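Local coordinates for amidohydrolase 3 domain-containing protein (Pyrococcus horikoshii, PDB 3IGH) that is uncharacterised but probably acts as a metal-dependent amidohydrolase, hydrolysing carbon-nitrogen bonds other than peptide bonds, at residues 79-91 against 103-117. Sequence-based numbering, arbitrary orientation.
With SO4 (sulfate ion), chain I.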
loop_
_atom_site.group_PDB
_atom_site.type_symbol
_atom_site.label_atom_id
_atom_site.label_comp_id
_atom_site.label_asym_id
_atom_site.label_seq_id
_atom_site.Cartn_x
_atom_site.Cartn_y
_atom_site.Cartn_z
ATOM N N MET A 79 9.580 -22.095 19.976
ATOM C CA MET A 79 10.572 -23.175 19.931
ATOM C C MET A 79 10.765 -23.831 21.298
ATOM O O MET A 79 10.547 -23.203 22.335
ATOM C CB MET A 79 11.926 -22.638 19.452
ATOM C CG MET A 79 12.170 -22.725 17.964
ATOM S SD MET A 79 13.817 -22.127 17.535
ATOM C CE MET A 79 13.959 -22.705 15.856
ATOM N N VAL A 80 11.179 -25.096 21.281
ATOM C CA VAL A 80 11.600 -25.790 22.493
ATOM C C VAL A 80 13.026 -25.366 22.859
ATOM O O VAL A 80 13.956 -25.468 22.047
ATOM C CB VAL A 80 11.513 -27.337 22.340
ATOM C CG1 VAL A 80 11.894 -28.036 23.643
ATOM C CG2 VAL A 80 10.105 -27.760 21.931
ATOM N N ASP A 81 13.183 -24.888 24.089
ATOM C CA ASP A 81 14.472 -24.443 24.604
ATOM C C ASP A 81 15.238 -25.646 25.176
ATOM O O ASP A 81 14.847 -26.212 26.201
ATOM C CB ASP A 81 14.242 -23.367 25.676
ATOM C CG ASP A 81 15.521 -22.660 26.102
ATOM O OD1 ASP A 81 16.630 -23.078 25.699
ATOM O OD2 ASP A 81 15.412 -21.665 26.847
ATOM N N LEU A 82 16.335 -26.009 24.514
ATOM C CA LEU A 82 17.154 -27.156 24.905
ATOM C C LEU A 82 18.457 -26.756 25.597
ATOM O O LEU A 82 19.312 -27.607 25.858
ATOM C CB LEU A 82 17.461 -28.046 23.692
ATOM C CG LEU A 82 16.279 -28.537 22.847
ATOM C CD1 LEU A 82 16.787 -29.163 21.549
ATOM C CD2 LEU A 82 15.398 -29.516 23.620
ATOM N N ARG A 83 18.610 -25.466 25.889
ATOM C CA ARG A 83 19.793 -24.984 26.596
ATOM C C ARG A 83 19.828 -25.589 27.991
ATOM O O ARG A 83 18.808 -25.637 28.678
ATOM C CB ARG A 83 19.789 -23.459 26.697
ATOM C CG ARG A 83 20.022 -22.753 25.377
ATOM C CD ARG A 83 19.928 -21.252 25.549
ATOM N NE ARG A 83 18.594 -20.853 25.987
ATOM C CZ ARG A 83 18.215 -19.594 26.172
ATOM N NH1 ARG A 83 19.070 -18.604 25.964
ATOM N NH2 ARG A 83 16.980 -19.325 26.562
ATOM N N GLY A 84 20.993 -26.089 28.380
ATOM C CA GLY A 84 21.149 -26.695 29.694
ATOM C C GLY A 84 20.661 -28.129 29.844
ATOM O O GLY A 84 20.748 -28.681 30.942
ATOM N N ALA A 85 20.142 -28.730 28.769
ATOM C CA ALA A 85 19.741 -30.146 28.789
ATOM C C ALA A 85 20.982 -31.018 28.976
ATOM O O ALA A 85 21.968 -30.880 28.247
ATOM C CB ALA A 85 18.991 -30.532 27.512
ATOM N N LYS A 86 20.927 -31.894 29.975
ATOM C CA LYS A 86 22.109 -32.613 30.438
ATOM C C LYS A 86 22.196 -34.065 29.968
ATOM O O LYS A 86 23.196 -34.736 30.231
ATOM C CB LYS A 86 22.209 -32.537 31.968
ATOM C CG LYS A 86 22.532 -31.144 32.520
ATOM C CD LYS A 86 23.871 -30.612 31.997
ATOM C CE LYS A 86 24.271 -29.320 32.698
ATOM N NZ LYS A 86 23.358 -28.188 32.378
ATOM N N SER A 87 21.155 -34.534 29.279
ATOM C CA SER A 87 21.111 -35.894 28.723
ATOM C C SER A 87 20.172 -35.960 27.529
ATOM O O SER A 87 19.303 -35.101 27.379
ATOM C CB SER A 87 20.631 -36.890 29.778
ATOM O OG SER A 87 19.329 -36.556 30.230
ATOM N N ILE A 88 20.340 -36.992 26.696
ATOM C CA ILE A 88 19.408 -37.278 25.599
ATOM C C ILE A 88 17.990 -37.435 26.148
ATOM O O ILE A 88 17.036 -36.893 25.583
ATOM C CB ILE A 88 19.840 -38.531 24.772
ATOM C CG1 ILE A 88 21.210 -38.316 24.110
ATOM C CG2 ILE A 88 18.787 -38.914 23.718
ATOM C CD1 ILE A 88 21.338 -37.055 23.250
ATOM N N GLU A 89 17.874 -38.138 27.278
ATOM C CA GLU A 89 16.601 -38.335 27.983
ATOM C C GLU A 89 15.884 -37.012 28.278
ATOM O O GLU A 89 14.690 -36.876 27.999
ATOM C CB GLU A 89 16.838 -39.148 29.274
ATOM C CG GLU A 89 15.611 -39.349 30.181
ATOM C CD GLU A 89 15.497 -38.300 31.292
ATOM O OE1 GLU A 89 16.502 -38.046 31.995
ATOM O OE2 GLU A 89 14.395 -37.732 31.464
ATOM N N GLU A 90 16.628 -36.054 28.834
ATOM C CA GLU A 90 16.094 -34.734 29.165
ATOM C C GLU A 90 15.663 -33.995 27.891
ATOM O O GLU A 90 14.601 -33.369 27.855
ATOM C CB GLU A 90 17.146 -33.919 29.928
ATOM C CG GLU A 90 16.668 -33.306 31.248
ATOM C CD GLU A 90 16.024 -31.938 31.093
ATOM O OE1 GLU A 90 16.485 -30.983 31.754
ATOM O OE2 GLU A 90 15.050 -31.805 30.326
ATOM N N LEU A 91 16.496 -34.089 26.856
ATOM C CA LEU A 91 16.239 -33.475 25.554
ATOM C C LEU A 91 14.938 -33.989 24.923
ATOM O O LEU A 91 14.116 -33.188 24.471
ATOM C CB LEU A 91 17.452 -33.691 24.636
ATOM C CG LEU A 91 17.510 -33.144 23.206
ATOM C CD1 LEU A 91 18.887 -32.579 22.913
ATOM C CD2 LEU A 91 17.158 -34.231 22.184
ATOM N N ILE A 103 7.991 -29.751 15.405
ATOM C CA ILE A 103 8.647 -29.378 16.648
ATOM C C ILE A 103 10.029 -28.822 16.342
ATOM O O ILE A 103 10.928 -29.553 15.922
ATOM C CB ILE A 103 8.729 -30.565 17.648
ATOM C CG1 ILE A 103 7.342 -31.201 17.860
ATOM C CG2 ILE A 103 9.343 -30.110 18.975
ATOM C CD1 ILE A 103 6.247 -30.241 18.364
ATOM N N PHE A 104 10.171 -27.513 16.527
ATOM C CA PHE A 104 11.444 -26.830 16.341
ATOM C C PHE A 104 12.079 -26.613 17.712
ATOM O O PHE A 104 11.399 -26.235 18.667
ATOM C CB PHE A 104 11.252 -25.478 15.638
ATOM C CG PHE A 104 10.888 -25.582 14.179
ATOM C CD1 PHE A 104 11.849 -25.915 13.226
ATOM C CD2 PHE A 104 9.589 -25.312 13.754
ATOM C CE1 PHE A 104 11.517 -25.997 11.872
ATOM C CE2 PHE A 104 9.246 -25.390 12.401
ATOM C CZ PHE A 104 10.215 -25.733 11.460
ATOM N N GLY A 105 13.379 -26.862 17.801
ATOM C CA GLY A 105 14.111 -26.666 19.037
ATOM C C GLY A 105 15.425 -25.961 18.789
ATOM O O GLY A 105 15.887 -25.876 17.650
ATOM N N PHE A 106 16.039 -25.472 19.862
ATOM C CA PHE A 106 17.311 -24.753 19.749
ATOM C C PHE A 106 18.118 -24.882 21.037
ATOM O O PHE A 106 17.562 -25.131 22.110
ATOM C CB PHE A 106 17.079 -23.257 19.426
ATOM C CG PHE A 106 16.671 -22.427 20.625
ATOM C CD1 PHE A 106 17.625 -21.708 21.354
ATOM C CD2 PHE A 106 15.343 -22.372 21.029
ATOM C CE1 PHE A 106 17.256 -20.961 22.472
ATOM C CE2 PHE A 106 14.964 -21.617 22.131
ATOM C CZ PHE A 106 15.923 -20.916 22.859
ATOM N N GLY A 107 19.428 -24.680 20.917
ATOM C CA GLY A 107 20.272 -24.462 22.080
ATOM C C GLY A 107 20.955 -25.661 22.707
ATOM O O GLY A 107 21.628 -25.502 23.726
ATOM N N TRP A 108 20.808 -26.852 22.123
ATOM C CA TRP A 108 21.476 -28.036 22.686
ATOM C C TRP A 108 22.978 -27.977 22.461
ATOM O O TRP A 108 23.455 -27.313 21.544
ATOM C CB TRP A 108 20.892 -29.364 22.149
ATOM C CG TRP A 108 21.054 -29.578 20.659
ATOM C CD1 TRP A 108 20.115 -29.322 19.701
ATOM C CD2 TRP A 108 22.204 -30.093 19.963
ATOM N NE1 TRP A 108 20.609 -29.624 18.460
ATOM C CE2 TRP A 108 21.882 -30.112 18.587
ATOM C CE3 TRP A 108 23.470 -30.544 20.364
ATOM C CZ2 TRP A 108 22.782 -30.554 17.610
ATOM C CZ3 TRP A 108 24.362 -30.982 19.391
ATOM C CH2 TRP A 108 24.013 -30.989 18.031
ATOM N N ASP A 109 23.723 -28.705 23.292
ATOM C CA ASP A 109 25.173 -28.726 23.210
ATOM C C ASP A 109 25.629 -30.124 23.612
ATOM O O ASP A 109 25.262 -30.597 24.695
ATOM C CB ASP A 109 25.747 -27.672 24.179
ATOM C CG ASP A 109 27.277 -27.590 24.163
ATOM O OD1 ASP A 109 27.968 -28.352 23.446
ATOM O OD2 ASP A 109 27.805 -26.713 24.879
ATOM N N GLN A 110 26.443 -30.755 22.758
ATOM C CA GLN A 110 26.950 -32.109 23.029
ATOM C C GLN A 110 27.823 -32.146 24.287
ATOM O O GLN A 110 27.917 -33.179 24.940
ATOM C CB GLN A 110 27.691 -32.710 21.816
ATOM C CG GLN A 110 29.044 -32.070 21.442
ATOM C CD GLN A 110 28.909 -30.875 20.508
ATOM O OE1 GLN A 110 27.850 -30.247 20.418
ATOM N NE2 GLN A 110 29.988 -30.562 19.800
ATOM N N ASP A 111 28.437 -31.010 24.623
ATOM C CA ASP A 111 29.254 -30.883 25.838
ATOM C C ASP A 111 28.427 -30.995 27.121
ATOM O O ASP A 111 28.904 -31.512 28.137
ATOM C CB ASP A 111 30.053 -29.578 25.809
ATOM C CG ASP A 111 31.185 -29.611 24.796
ATOM O OD1 ASP A 111 31.489 -30.707 24.268
ATOM O OD2 ASP A 111 31.779 -28.543 24.535
ATOM N N GLU A 112 27.185 -30.524 27.064
ATOM C CA GLU A 112 26.241 -30.652 28.180
ATOM C C GLU A 112 25.547 -32.012 28.209
ATOM O O GLU A 112 25.303 -32.577 29.280
ATOM C CB GLU A 112 25.181 -29.548 28.114
ATOM C CG GLU A 112 25.734 -28.127 28.270
ATOM C CD GLU A 112 24.634 -27.067 28.263
ATOM O OE1 GLU A 112 24.462 -26.387 29.294
ATOM O OE2 GLU A 112 23.939 -26.917 27.232
ATOM N N LEU A 113 25.222 -32.520 27.024
ATOM C CA LEU A 113 24.494 -33.776 26.858
ATOM C C LEU A 113 25.369 -35.001 27.140
ATOM O O LEU A 113 24.885 -36.016 27.641
ATOM C CB LEU A 113 23.951 -33.871 25.424
ATOM C CG LEU A 113 22.872 -32.878 24.970
ATOM C CD1 LEU A 113 22.692 -32.954 23.459
ATOM C CD2 LEU A 113 21.564 -33.133 25.693
ATOM N N GLY A 114 26.653 -34.890 26.816
ATOM C CA GLY A 114 27.579 -36.016 26.915
ATOM C C GLY A 114 27.874 -36.673 25.580
ATOM O O GLY A 114 28.821 -37.460 25.456
ATOM N N GLU A 115 27.063 -36.320 24.581
ATOM C CA GLU A 115 27.015 -36.989 23.280
ATOM C C GLU A 115 26.133 -36.174 22.321
ATOM O O GLU A 115 25.348 -35.337 22.760
ATOM C CB GLU A 115 26.440 -38.406 23.440
ATOM C CG GLU A 115 25.095 -38.461 24.167
ATOM C CD GLU A 115 24.552 -39.877 24.328
ATOM O OE1 GLU A 115 23.881 -40.142 25.347
ATOM O OE2 GLU A 115 24.787 -40.726 23.440
ATOM N N TRP A 116 26.259 -36.427 21.021
ATOM C CA TRP A 116 25.413 -35.773 20.016
ATOM C C TRP A 116 24.026 -36.408 19.975
ATOM O O TRP A 116 23.898 -37.628 20.118
ATOM C CB TRP A 116 26.057 -35.872 18.636
ATOM C CG TRP A 116 27.235 -34.966 18.425
ATOM C CD1 TRP A 116 28.451 -35.029 19.052
ATOM C CD2 TRP A 116 27.319 -33.878 17.498
ATOM N NE1 TRP A 116 29.282 -34.041 18.579
ATOM C CE2 TRP A 116 28.615 -33.320 17.624
ATOM C CE3 TRP A 116 26.427 -33.315 16.574
ATOM C CZ2 TRP A 116 29.036 -32.222 16.862
ATOM C CZ3 TRP A 116 26.848 -32.229 15.812
ATOM C CH2 TRP A 116 28.141 -31.695 15.960
ATOM N N PRO A 117 22.969 -35.592 19.784
ATOM C CA PRO A 117 21.672 -36.226 19.554
ATOM C C PRO A 117 21.611 -36.764 18.124
ATOM O O PRO A 117 22.379 -36.321 17.263
ATOM C CB PRO A 117 20.660 -35.096 19.795
ATOM C CG PRO A 117 21.423 -33.834 19.656
ATOM C CD PRO A 117 22.891 -34.118 19.761
HETATM S S SO4 I . 32.848 -32.771 19.374
HETATM O O1 SO4 I . 32.336 -34.088 19.760
HETATM O O2 SO4 I . 34.291 -32.847 19.154
HETATM O O3 SO4 I . 32.193 -32.344 18.140
HETATM O O4 SO4 I . 32.581 -31.807 20.438
HETATM O O HOH W 1 22.326 -29.201 25.913
HETATM O O HOH W 2 22.753 -38.503 27.247
#
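V80 and D81 pair in parallel with G105 and F106, joining the two strands of a beta-alpha-beta unit (strand 80-81, helix 88-96, strand 103-108), with 80-81 at the margin of a mixed sheet. Three backbone bonds establish the register: V80 N to F104 O, F106 N to V80 O and L82 N to F106 O, the first nearly straight at 2.9 Å. M79 can be followed outward from the strand start: CB lies at the edge of the F106 ring, 3.8 Å from F106 CD2; CG rests on F104 CB at 3.7 Å; SD makes an oblique Met-aromatic contact, 4.9 Å from the F106 ring centroid; and CE, at the end of an extended chain, lies 3.9 Å from F104 CB. F106 CZ lies 3.6 Å from D81 OD1, the carboxylate nearly parallel to the ring. R83 grips D81 side-on, NE to OD1 and NH2 to OD2, while R83 N bonds the same OD1 in an Asx turn; the bend at chi3 (-63°) sets one face of the guanidinium against F106 CE1, which lies over its rim, the two planes 50° apart. Farther along, L91 CD1 touches both W108 CB and L113 CD1, each 3.9 Å away, and I88 CD1 packs on P117. Water 2 joins I88 N to E115 OE1. In the type II turn L82-A85, G84 N donates to E112 OE2 at 3.3 Å, on the carboxylate's syn side but 32° out of its plane.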